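Local coordinates for protein Abbfa_003403 (Acinetobacter baumannii, PDB 4ZXH) that probably builds a peptide product as a four-domain nonribosomal peptide synthetase, joining condensation, adenylation, carrier and thioesterase domains around a phosphopantetheine arm, at residues A[158-163]-A[364-369]; A[166-171]-A[380-385]; A[536-541]-A[583-588]. One frame throughout, in Å; residues are numbered along the deposited sequence.

Contact 1: residues A[158-163]-A[364-369]. With PX4 (1,2-dimyristoyl-sn-glycero-3-phosphocholine), chain C.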
loop_
_atom_site.group_PDB
_atom_site.type_symbol
_atom_site.label_atom_id
_atom_site.label_comp_id
_atom_site.label_asym_id
_atom_site.label_seq_id
_atom_site.Cartn_x
_atom_site.Cartn_y
_atom_site.Cartn_z
ATOM N N LEU A 158 37.136 15.237 -8.556
ATOM C CA LEU A 158 37.742 15.476 -7.269
ATOM C C LEU A 158 38.823 14.437 -7.018
ATOM O O LEU A 158 39.941 14.763 -6.590
ATOM C CB LEU A 158 36.677 15.454 -6.197
ATOM C CG LEU A 158 37.053 16.077 -4.865
ATOM C CD1 LEU A 158 37.831 17.352 -5.095
ATOM C CD2 LEU A 158 35.759 16.354 -4.092
ATOM N N LEU A 159 38.490 13.189 -7.332
ATOM C CA LEU A 159 39.427 12.068 -7.242
ATOM C C LEU A 159 40.712 12.315 -8.031
ATOM O O LEU A 159 41.817 12.064 -7.550
ATOM C CB LEU A 159 38.757 10.798 -7.743
ATOM C CG LEU A 159 39.631 9.558 -7.859
ATOM C CD1 LEU A 159 40.352 9.302 -6.546
ATOM C CD2 LEU A 159 38.772 8.363 -8.246
ATOM N N ARG A 160 40.571 12.809 -9.251
ATOM C CA ARG A 160 41.738 12.993 -10.068
ATOM C C ARG A 160 42.592 14.109 -9.476
ATOM O O ARG A 160 43.792 13.947 -9.292
ATOM C CB ARG A 160 41.367 13.301 -11.514
ATOM C CG ARG A 160 42.615 13.351 -12.402
ATOM C CD ARG A 160 42.361 13.402 -13.890
ATOM N NE ARG A 160 43.625 13.042 -14.513
ATOM C CZ ARG A 160 43.970 11.795 -14.824
ATOM N NH1 ARG A 160 43.116 10.789 -14.606
ATOM N NH2 ARG A 160 45.169 11.552 -15.349
ATOM N N ASP A 161 41.964 15.230 -9.152
ATOM C CA ASP A 161 42.672 16.339 -8.531
ATOM C C ASP A 161 43.411 15.935 -7.252
ATOM O O ASP A 161 44.591 16.236 -7.098
ATOM C CB ASP A 161 41.701 17.465 -8.220
ATOM C CG ASP A 161 42.398 18.770 -7.924
ATOM O OD1 ASP A 161 42.953 19.386 -8.875
ATOM O OD2 ASP A 161 42.366 19.184 -6.745
ATOM N N VAL A 162 42.734 15.245 -6.341
ATOM C CA VAL A 162 43.369 14.917 -5.071
ATOM C C VAL A 162 44.500 13.905 -5.264
ATOM O O VAL A 162 45.516 13.951 -4.570
ATOM C CB VAL A 162 42.342 14.396 -4.069
ATOM C CG1 VAL A 162 43.018 13.941 -2.783
ATOM C CG2 VAL A 162 41.356 15.493 -3.767
ATOM N N SER A 163 44.342 13.015 -6.233
ATOM C CA SER A 163 45.401 12.079 -6.573
ATOM C C SER A 163 46.669 12.789 -7.068
ATOM O O SER A 163 47.784 12.366 -6.772
ATOM C CB SER A 163 44.898 11.107 -7.630
ATOM O OG SER A 163 44.012 10.159 -7.059
ATOM N N GLY A 364 35.135 9.820 -18.462
ATOM C CA GLY A 364 36.202 9.980 -19.434
ATOM C C GLY A 364 37.441 10.583 -18.804
ATOM O O GLY A 364 37.352 11.325 -17.824
ATOM N N GLY A 365 38.603 10.277 -19.369
ATOM C CA GLY A 365 39.850 10.804 -18.844
ATOM C C GLY A 365 40.095 10.339 -17.419
ATOM O O GLY A 365 40.586 11.109 -16.585
ATOM N N MET A 366 39.720 9.087 -17.142
ATOM C CA MET A 366 40.027 8.427 -15.875
ATOM C C MET A 366 40.635 7.020 -16.089
ATOM O O MET A 366 40.390 6.109 -15.301
ATOM C CB MET A 366 38.763 8.324 -15.004
ATOM C CG MET A 366 38.205 9.664 -14.527
ATOM S SD MET A 366 39.300 10.647 -13.460
ATOM C CE MET A 366 38.647 12.279 -13.850
ATOM N N ASP A 367 41.437 6.847 -17.138
ATOM C CA ASP A 367 41.995 5.531 -17.464
ATOM C C ASP A 367 42.776 4.862 -16.322
ATOM O O ASP A 367 42.588 3.665 -16.061
ATOM C CB ASP A 367 42.889 5.640 -18.696
ATOM C CG ASP A 367 42.101 5.947 -19.967
ATOM O OD1 ASP A 367 40.857 5.819 -19.951
ATOM O OD2 ASP A 367 42.728 6.318 -20.986
ATOM N N GLU A 368 43.631 5.634 -15.643
ATOM C CA GLU A 368 44.407 5.141 -14.499
ATOM C C GLU A 368 43.532 4.568 -13.390
ATOM O O GLU A 368 43.998 3.746 -12.606
ATOM C CB GLU A 368 45.277 6.257 -13.898
ATOM C CG GLU A 368 46.186 7.024 -14.871
ATOM C CD GLU A 368 45.476 8.204 -15.531
ATOM O OE1 GLU A 368 44.225 8.194 -15.598
ATOM O OE2 GLU A 368 46.158 9.153 -15.966
ATOM N N PHE A 369 42.271 5.010 -13.333
ATOM C CA PHE A 369 41.340 4.650 -12.261
ATOM C C PHE A 369 40.273 3.656 -12.690
ATOM O O PHE A 369 39.378 3.331 -11.902
ATOM C CB PHE A 369 40.631 5.897 -11.721
ATOM C CG PHE A 369 41.553 6.936 -11.184
ATOM C CD1 PHE A 369 41.869 6.969 -9.838
ATOM C CD2 PHE A 369 42.113 7.886 -12.023
ATOM C CE1 PHE A 369 42.735 7.946 -9.334
ATOM C CE2 PHE A 369 42.987 8.850 -11.531
ATOM C CZ PHE A 369 43.289 8.883 -10.180
HETATM O O1 PX4 C . 47.499 9.169 13.112
HETATM O O2 PX4 C . 48.442 6.813 12.515
HETATM P P1 PX4 C . 48.330 8.287 12.206
HETATM O O3 PX4 C . 49.818 8.893 12.030
HETATM C C1 PX4 C . 50.506 9.649 13.029
HETATM C C2 PX4 C . 51.965 9.809 12.593
HETATM N N1 PX4 C . 52.724 10.765 13.428
HETATM C C3 PX4 C . 52.333 10.653 14.844
HETATM C C4 PX4 C . 54.164 10.476 13.301
HETATM C C5 PX4 C . 52.488 12.138 12.956
HETATM O O4 PX4 C . 47.804 8.452 10.684
HETATM C C6 PX4 C . 47.408 7.362 9.847
HETATM C C7 PX4 C . 46.350 7.868 8.872
HETATM C C8 PX4 C . 45.596 8.955 9.633
HETATM O O5 PX4 C . 44.567 9.516 8.823
HETATM C C9 PX4 C . 44.197 10.922 8.929
HETATM O O6 PX4 C . 44.872 11.687 9.596
HETATM C C10 PX4 C . 42.981 11.427 8.196
HETATM C C11 PX4 C . 43.376 12.203 6.948
HETATM C C12 PX4 C . 42.729 11.565 5.729
HETATM C C13 PX4 C . 42.322 12.653 4.744
HETATM C C14 PX4 C . 42.953 12.400 3.384
HETATM C C15 PX4 C . 42.870 13.677 2.569
HETATM C C16 PX4 C . 42.115 13.420 1.281
HETATM C C17 PX4 C . 41.796 14.729 0.583
HETATM C C18 PX4 C . 40.446 15.267 1.054
HETATM C C19 PX4 C . 39.357 15.065 0.012
HETATM C C20 PX4 C . 37.986 15.107 0.677
HETATM C C21 PX4 C . 36.872 15.021 -0.367
HETATM C C22 PX4 C . 35.605 14.380 0.176
HETATM O O7 PX4 C . 46.951 8.414 7.687
HETATM C C23 PX4 C . 46.327 7.935 6.447
HETATM O O8 PX4 C . 45.780 6.850 6.482
HETATM C C24 PX4 C . 46.341 8.777 5.167
HETATM C C25 PX4 C . 45.678 8.139 3.934
HETATM C C26 PX4 C . 45.566 9.110 2.744
HETATM C C27 PX4 C . 44.810 8.518 1.537
HETATM C C28 PX4 C . 44.732 9.448 0.322
HETATM C C29 PX4 C . 43.973 8.847 -0.874
HETATM C C30 PX4 C . 43.954 9.763 -2.107
HETATM C C31 PX4 C . 42.708 9.657 -3.020
HETATM C C32 PX4 C . 41.516 10.420 -2.421
HETATM C C33 PX4 C . 40.399 10.827 -3.394
HETATM C C34 PX4 C . 39.090 11.122 -2.654
HETATM C C35 PX4 C . 38.173 12.167 -3.296
HETATM C C36 PX4 C . 36.807 11.593 -3.639
#
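Helical residues 158-163 face the irregular segment 364-369, the closest CA atoms, those of Arg160 and Met366, being 7.6 Å apart, so side chains do most of the bridging. Arg160 carries the polar half. With CG anti to the backbone N (chi1 -174°) and the chain extended to NE, it sends its guanidinium off the helix to grip Glu368 end-on, one nitrogen to each carboxylate oxygen. Arg160 NH2 lies 2.7 Å from Glu368 OE2, and Arg160 NH1 3.0 Å from Glu368 OE1. Both oxygens are near the guanidinium plane, yet the nitrogens approach from above the carboxylate plane, because the two planes are turned 43° apart. This two-point salt bridge, with a further hydrogen bond from Arg160 NE to the carbonyl of Glu171, limits the rotation of the guanidinium. Met366, bent at chi2, crosses the arginine obliquely: its methyl CE rests 3.7 Å from Arg160 CB, and its sulfur sits at the guanidinium edge. Phe369 carries the apolar half, pushing its ring edge toward the helix. Ser163 OG lies at that edge, 3.4 Å from Phe369 CE1, while also bonding Leu159 O, which thereby accepts from both the hydroxyl and the backbone N of Ser163. Leu159 meets the ring tip to tip, CD2 being 3.8 Å from Phe369 CD1, and its other methyl, CD1, touches one acyl chain of the lipid at PX4 C33 (3.5 Å). Val162 CG1 lies against both chains. Helix 152-165 of the condensation domain thus separates the bound phospholipid from the loop after strand 356-360. Farther round the helix Asp161 OD2 forms a salt bridge with Arg165 and a hydrogen bond with Tyr68 OH; Glu368 and Phe369 both pack against Leu382 of edge strand 382-383.

Contact 2: residues A[166-171]-A[380-385]. With PX4 (1,2-dimyristoyl-sn-glycero-3-phosphocholine), chain C.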
loop_
_atom_site.group_PDB
_atom_site.type_symbol
_atom_site.label_atom_id
_atom_site.label_comp_id
_atom_site.label_asym_id
_atom_site.label_seq_id
_atom_site.Cartn_x
_atom_site.Cartn_y
_atom_site.Cartn_z
ATOM N N PHE A 166 48.517 14.219 -4.254
ATOM C CA PHE A 166 49.219 13.154 -3.541
ATOM C C PHE A 166 50.374 12.530 -4.314
ATOM O O PHE A 166 51.095 11.704 -3.763
ATOM C CB PHE A 166 48.248 12.052 -3.136
ATOM C CG PHE A 166 47.585 12.298 -1.818
ATOM C CD1 PHE A 166 48.273 12.082 -0.636
ATOM C CD2 PHE A 166 46.277 12.743 -1.756
ATOM C CE1 PHE A 166 47.670 12.308 0.581
ATOM C CE2 PHE A 166 45.669 12.976 -0.549
ATOM C CZ PHE A 166 46.361 12.750 0.625
ATOM N N GLY A 167 50.554 12.924 -5.572
ATOM C CA GLY A 167 51.612 12.368 -6.396
ATOM C C GLY A 167 51.317 11.058 -7.119
ATOM O O GLY A 167 52.244 10.335 -7.480
ATOM N N LEU A 168 50.041 10.759 -7.352
ATOM C CA LEU A 168 49.641 9.505 -8.001
ATOM C C LEU A 168 49.452 9.601 -9.524
ATOM O O LEU A 168 49.630 8.618 -10.234
ATOM C CB LEU A 168 48.358 8.980 -7.361
ATOM C CG LEU A 168 48.551 8.554 -5.914
ATOM C CD1 LEU A 168 47.226 8.292 -5.259
ATOM C CD2 LEU A 168 49.408 7.315 -5.885
ATOM N N VAL A 169 49.084 10.772 -10.025
ATOM C CA VAL A 169 48.959 10.971 -11.466
ATOM C C VAL A 169 49.708 12.240 -11.799
ATOM O O VAL A 169 49.942 13.071 -10.913
ATOM C CB VAL A 169 47.475 11.083 -11.949
ATOM C CG1 VAL A 169 46.736 9.786 -11.709
ATOM C CG2 VAL A 169 46.771 12.235 -11.270
ATOM N N ALA A 170 50.084 12.406 -13.061
ATOM C CA ALA A 170 50.976 13.511 -13.403
ATOM C C ALA A 170 50.223 14.816 -13.611
ATOM O O ALA A 170 50.700 15.871 -13.214
ATOM C CB ALA A 170 51.796 13.171 -14.632
ATOM N N GLU A 171 49.045 14.760 -14.225
ATOM C CA GLU A 171 48.289 15.997 -14.395
ATOM C C GLU A 171 46.776 15.820 -14.284
ATOM O O GLU A 171 46.234 14.727 -14.477
ATOM C CB GLU A 171 48.648 16.652 -15.729
ATOM C CG GLU A 171 48.594 15.721 -16.922
ATOM C CD GLU A 171 49.049 16.396 -18.208
ATOM O OE1 GLU A 171 49.703 17.472 -18.133
ATOM O OE2 GLU A 171 48.748 15.849 -19.294
ATOM N N ALA A 380 45.091 -4.573 -9.683
ATOM C CA ALA A 380 45.659 -3.310 -10.176
ATOM C C ALA A 380 45.769 -2.250 -9.095
ATOM O O ALA A 380 44.924 -2.164 -8.199
ATOM C CB ALA A 380 44.846 -2.760 -11.326
ATOM N N THR A 381 46.818 -1.440 -9.220
ATOM C CA THR A 381 47.195 -0.430 -8.246
ATOM C C THR A 381 47.664 0.855 -8.914
ATOM O O THR A 381 48.009 0.892 -10.099
ATOM C CB THR A 381 48.335 -0.907 -7.325
ATOM O OG1 THR A 381 49.468 -1.283 -8.123
ATOM C CG2 THR A 381 47.894 -2.079 -6.452
ATOM N N LEU A 382 47.699 1.905 -8.113
ATOM C CA LEU A 382 48.192 3.197 -8.536
ATOM C C LEU A 382 49.306 3.571 -7.566
ATOM O O LEU A 382 49.053 3.849 -6.406
ATOM C CB LEU A 382 47.054 4.207 -8.527
ATOM C CG LEU A 382 47.186 5.549 -9.219
ATOM C CD1 LEU A 382 47.527 5.333 -10.657
ATOM C CD2 LEU A 382 45.859 6.252 -9.094
ATOM N N VAL A 383 50.546 3.527 -8.030
ATOM C CA VAL A 383 51.684 3.652 -7.142
ATOM C C VAL A 383 52.338 5.015 -7.252
ATOM O O VAL A 383 52.742 5.453 -8.335
ATOM C CB VAL A 383 52.731 2.561 -7.434
ATOM C CG1 VAL A 383 53.934 2.713 -6.512
ATOM C CG2 VAL A 383 52.093 1.187 -7.296
ATOM N N GLY A 384 52.435 5.689 -6.116
ATOM C CA GLY A 384 53.077 6.981 -6.056
ATOM C C GLY A 384 54.306 6.857 -5.195
ATOM O O GLY A 384 54.594 5.795 -4.654
ATOM N N GLN A 385 55.049 7.944 -5.084
ATOM C CA GLN A 385 56.225 7.964 -4.236
ATOM C C GLN A 385 55.854 7.645 -2.782
ATOM O O GLN A 385 56.524 6.850 -2.125
ATOM C CB GLN A 385 56.905 9.325 -4.349
ATOM C CG GLN A 385 57.920 9.621 -3.295
ATOM C CD GLN A 385 58.712 10.886 -3.589
ATOM O OE1 GLN A 385 58.329 11.716 -4.430
ATOM N NE2 GLN A 385 59.832 11.032 -2.901
HETATM O O1 PX4 C . 47.499 9.169 13.112
HETATM O O2 PX4 C . 48.442 6.813 12.515
HETATM P P1 PX4 C . 48.330 8.287 12.206
HETATM O O3 PX4 C . 49.818 8.893 12.030
HETATM C C1 PX4 C . 50.506 9.649 13.029
HETATM C C2 PX4 C . 51.965 9.809 12.593
HETATM N N1 PX4 C . 52.724 10.765 13.428
HETATM C C3 PX4 C . 52.333 10.653 14.844
HETATM C C4 PX4 C . 54.164 10.476 13.301
HETATM C C5 PX4 C . 52.488 12.138 12.956
HETATM O O4 PX4 C . 47.804 8.452 10.684
HETATM C C6 PX4 C . 47.408 7.362 9.847
HETATM C C7 PX4 C . 46.350 7.868 8.872
HETATM C C8 PX4 C . 45.596 8.955 9.633
HETATM O O5 PX4 C . 44.567 9.516 8.823
HETATM C C9 PX4 C . 44.197 10.922 8.929
HETATM O O6 PX4 C . 44.872 11.687 9.596
HETATM C C10 PX4 C . 42.981 11.427 8.196
HETATM C C11 PX4 C . 43.376 12.203 6.948
HETATM C C12 PX4 C . 42.729 11.565 5.729
HETATM C C13 PX4 C . 42.322 12.653 4.744
HETATM C C14 PX4 C . 42.953 12.400 3.384
HETATM C C15 PX4 C . 42.870 13.677 2.569
HETATM C C16 PX4 C . 42.115 13.420 1.281
HETATM C C17 PX4 C . 41.796 14.729 0.583
HETATM C C18 PX4 C . 40.446 15.267 1.054
HETATM C C19 PX4 C . 39.357 15.065 0.012
HETATM C C20 PX4 C . 37.986 15.107 0.677
HETATM C C21 PX4 C . 36.872 15.021 -0.367
HETATM C C22 PX4 C . 35.605 14.380 0.176
HETATM O O7 PX4 C . 46.951 8.414 7.687
HETATM C C23 PX4 C . 46.327 7.935 6.447
HETATM O O8 PX4 C . 45.780 6.850 6.482
HETATM C C24 PX4 C . 46.341 8.777 5.167
HETATM C C25 PX4 C . 45.678 8.139 3.934
HETATM C C26 PX4 C . 45.566 9.110 2.744
HETATM C C27 PX4 C . 44.810 8.518 1.537
HETATM C C28 PX4 C . 44.732 9.448 0.322
HETATM C C29 PX4 C . 43.973 8.847 -0.874
HETATM C C30 PX4 C . 43.954 9.763 -2.107
HETATM C C31 PX4 C . 42.708 9.657 -3.020
HETATM C C32 PX4 C . 41.516 10.420 -2.421
HETATM C C33 PX4 C . 40.399 10.827 -3.394
HETATM C C34 PX4 C . 39.090 11.122 -2.654
HETATM C C35 PX4 C . 38.173 12.167 -3.296
HETATM C C36 PX4 C . 36.807 11.593 -3.639
#
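One probable hydrogen bond grips Leu168 N, with Ser163 O as its acceptor; none crosses between segments 166-171 and 380-385. It is a bond back into the last turn of the helix, in the Schellman motif that Gly167, at positive phi, closes. The meeting of the two segments is apolar. Leu168, with CG anti to its carbonyl carbon, lays CD2 against the backbone of the other segment, 3.4 Å from Gly384 N and 3.5 Å from Leu382 O. Gly384 has no side chain, so the methyl can approach its main chain closely. Leu382, whose CB points toward the first segment, sets its CG 4.1 Å from Leu168 CB; Val169 CG1 adds a looser touch on Leu382 CD2. Phe166 belongs to the phospholipid pocket, with PX4 C28 lying 3.6 Å above one face of its ring, offset toward the rim. Overall, the turn leaving helix 152-165 docks on strand 382-383, an outermost strand of the condensation-domain sheet that also holds 387-391 and 40-49. Leu168 also packs on Leu387 and Leu389 of the neighbouring strand 387-391, while Val169 leans back on Arg160 and Lys164 of the helix.

Contact 3: residues A[536-541]-A[583-588]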
loop_
_atom_site.group_PDB
_atom_site.type_symbol
_atom_site.label_atom_id
_atom_site.label_comp_id
_atom_site.label_asym_id
_atom_site.label_seq_id
_atom_site.Cartn_x
_atom_site.Cartn_y
_atom_site.Cartn_z
ATOM N N LEU A 536 -27.907 -40.587 -5.577
ATOM C CA LEU A 536 -27.792 -40.839 -4.150
ATOM C C LEU A 536 -28.277 -39.642 -3.347
ATOM O O LEU A 536 -27.609 -38.604 -3.307
ATOM C CB LEU A 536 -26.353 -41.165 -3.787
ATOM C CG LEU A 536 -26.135 -41.570 -2.336
ATOM C CD1 LEU A 536 -27.049 -42.730 -1.968
ATOM C CD2 LEU A 536 -24.663 -41.941 -2.154
ATOM N N MET A 537 -29.439 -39.792 -2.713
ATOM C CA MET A 537 -30.056 -38.708 -1.956
ATOM C C MET A 537 -30.280 -39.136 -0.506
ATOM O O MET A 537 -31.375 -39.592 -0.158
ATOM C CB MET A 537 -31.380 -38.293 -2.610
ATOM C CG MET A 537 -31.930 -36.958 -2.147
ATOM S SD MET A 537 -33.569 -36.556 -2.806
ATOM C CE MET A 537 -33.208 -36.229 -4.521
ATOM N N LEU A 538 -29.248 -38.983 0.331
ATOM C CA LEU A 538 -29.292 -39.442 1.729
ATOM C C LEU A 538 -29.061 -38.349 2.774
ATOM O O LEU A 538 -28.504 -37.299 2.467
ATOM C CB LEU A 538 -28.248 -40.540 1.951
ATOM C CG LEU A 538 -28.395 -41.835 1.151
ATOM C CD1 LEU A 538 -27.436 -42.901 1.675
ATOM C CD2 LEU A 538 -29.836 -42.335 1.170
ATOM N N ASP A 539 -29.492 -38.615 4.008
ATOM C CA ASP A 539 -29.095 -37.823 5.177
ATOM C C ASP A 539 -27.798 -38.376 5.737
ATOM O O ASP A 539 -27.448 -39.526 5.476
ATOM C CB ASP A 539 -30.166 -37.840 6.266
ATOM C CG ASP A 539 -31.219 -36.766 6.074
ATOM O OD1 ASP A 539 -30.888 -35.707 5.499
ATOM O OD2 ASP A 539 -32.382 -36.981 6.497
ATOM N N ARG A 540 -27.084 -37.573 6.518
ATOM C CA ARG A 540 -25.785 -38.009 7.012
ATOM C C ARG A 540 -25.916 -39.035 8.128
ATOM O O ARG A 540 -25.854 -38.704 9.308
ATOM C CB ARG A 540 -24.961 -36.806 7.474
ATOM C CG ARG A 540 -24.694 -35.838 6.344
ATOM C CD ARG A 540 -23.744 -34.753 6.743
ATOM N NE ARG A 540 -22.418 -35.270 7.056
ATOM C CZ ARG A 540 -21.529 -35.679 6.156
ATOM N NH1 ARG A 540 -21.808 -35.649 4.858
ATOM N NH2 ARG A 540 -20.347 -36.124 6.564
ATOM N N THR A 541 -26.098 -40.289 7.741
ATOM C CA THR A 541 -26.200 -41.378 8.704
ATOM C C THR A 541 -25.014 -42.285 8.522
ATOM O O THR A 541 -24.118 -41.980 7.740
ATOM C CB THR A 541 -27.477 -42.200 8.523
ATOM O OG1 THR A 541 -27.497 -42.747 7.192
ATOM C CG2 THR A 541 -28.688 -41.329 8.731
ATOM N N LEU A 583 -31.345 -43.570 -5.231
ATOM C CA LEU A 583 -31.354 -44.316 -3.973
ATOM C C LEU A 583 -31.452 -43.303 -2.856
ATOM O O LEU A 583 -30.562 -42.477 -2.680
ATOM C CB LEU A 583 -30.099 -45.192 -3.825
ATOM C CG LEU A 583 -29.915 -46.037 -2.552
ATOM C CD1 LEU A 583 -30.856 -47.238 -2.457
ATOM C CD2 LEU A 583 -28.461 -46.475 -2.415
ATOM N N THR A 584 -32.550 -43.355 -2.118
ATOM C CA THR A 584 -32.854 -42.346 -1.109
ATOM C C THR A 584 -33.380 -43.028 0.154
ATOM O O THR A 584 -33.345 -44.246 0.251
ATOM C CB THR A 584 -33.878 -41.348 -1.651
ATOM O OG1 THR A 584 -34.245 -40.420 -0.626
ATOM C CG2 THR A 584 -35.120 -42.087 -2.140
ATOM N N GLN A 585 -33.857 -42.271 1.133
ATOM C CA GLN A 585 -34.361 -42.913 2.345
ATOM C C GLN A 585 -35.846 -42.637 2.498
ATOM O O GLN A 585 -36.379 -41.759 1.824
ATOM C CB GLN A 585 -33.576 -42.463 3.592
ATOM C CG GLN A 585 -33.478 -40.965 3.812
ATOM C CD GLN A 585 -32.401 -40.587 4.821
ATOM O OE1 GLN A 585 -31.205 -40.819 4.598
ATOM N NE2 GLN A 585 -32.824 -40.010 5.947
ATOM N N THR A 586 -36.499 -43.391 3.384
ATOM C CA THR A 586 -37.961 -43.378 3.536
ATOM C C THR A 586 -38.594 -41.990 3.551
ATOM O O THR A 586 -39.478 -41.702 2.742
ATOM C CB THR A 586 -38.375 -44.092 4.827
ATOM O OG1 THR A 586 -37.689 -45.347 4.920
ATOM C CG2 THR A 586 -39.884 -44.308 4.861
ATOM N N GLU A 587 -38.130 -41.139 4.468
ATOM C CA GLU A 587 -38.664 -39.782 4.647
ATOM C C GLU A 587 -38.703 -38.925 3.372
ATOM O O GLU A 587 -39.508 -37.997 3.270
ATOM C CB GLU A 587 -37.848 -39.028 5.698
ATOM C CG GLU A 587 -37.743 -39.685 7.067
ATOM C CD GLU A 587 -36.623 -40.720 7.173
ATOM O OE1 GLU A 587 -36.240 -41.317 6.142
ATOM O OE2 GLU A 587 -36.107 -40.912 8.300
ATOM N N LEU A 588 -37.835 -39.230 2.408
ATOM C CA LEU A 588 -37.614 -38.337 1.270
ATOM C C LEU A 588 -38.226 -38.811 -0.053
ATOM O O LEU A 588 -38.031 -38.166 -1.086
ATOM C CB LEU A 588 -36.104 -38.130 1.083
ATOM C CG LEU A 588 -35.361 -37.707 2.352
ATOM C CD1 LEU A 588 -33.838 -37.805 2.199
ATOM C CD2 LEU A 588 -35.765 -36.294 2.773
#
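The planes of the Gln585 amide and the Asp539 carboxylate are 90° apart, where the two side chains cross. Above the amide plane lies the backbone N of Asp539, which donates to Gln585 OE1 over 2.9 Å along a nearly straight line (173° at the hydrogen) although it sits 57° out of the plane. Asp539 OD2 comes 3.1 Å from Gln585 NE2, but the angle is poor and no bond forms there. Gln585 has CG between its backbone N and carbonyl carbon and the chain extended beyond, which carries the amide across to the backbone of Asp539, so that a side chain links the two segments here. Behind it the strands run parallel. Met537 N bonds Leu583 O at 2.9 Å, and the next link is made by a side chain: Thr584 OG1, anti to its own backbone N, donates to Met537 O at 3.0 Å, in the carbonyl plane. Leu588, on the short 3-10 turn after Gln585, brings CD1 to 3.8 Å from that same Met537 carbonyl oxygen, O. Leu536 and Leu583 lie side by side, CD1 of Leu536 being 4.0 Å from CD2 of Leu583, while Leu538 CD2 drapes over the backbone of Thr584. Met537 and Thr584 occupy the other face. These strands are the central pair of a parallel four-stranded sheet in the adenylation domain, flanked by 557-560 and 598-600. The Leu536 and Leu583 face is covered through Ala547, Ile548 and Ile551 by helix 543-553, whose start Thr541 OG1 caps at Leu543 N, in the beta-alpha-beta crossover from strand 533-537 to 557-560. On the face of Met537 and Thr584, Met537 packs on Leu561 and Pro563.

In the fold
Contacts 1 and 2 are two parts of one interface in the condensation domain, their centres about 10 Å apart and their segments alternating along the chain. Phe369 joins them, its CE1 lying 3.6 Å from Leu382 CD2 and its CE2 resting on Val169 CG1. Both contacts border the bound phospholipid: Leu159 and Val162 belong to its pocket from contact 1, Phe166 from contact 2. A bound potassium ion is about 9 Å from the side chain of Phe369 and about 11 Å from that of Leu382. Contact 3 stands apart in the adenylation domain, its centre about 90 Å from that of contact 1 and about 96 Å from that of contact 2, across the chain's centre.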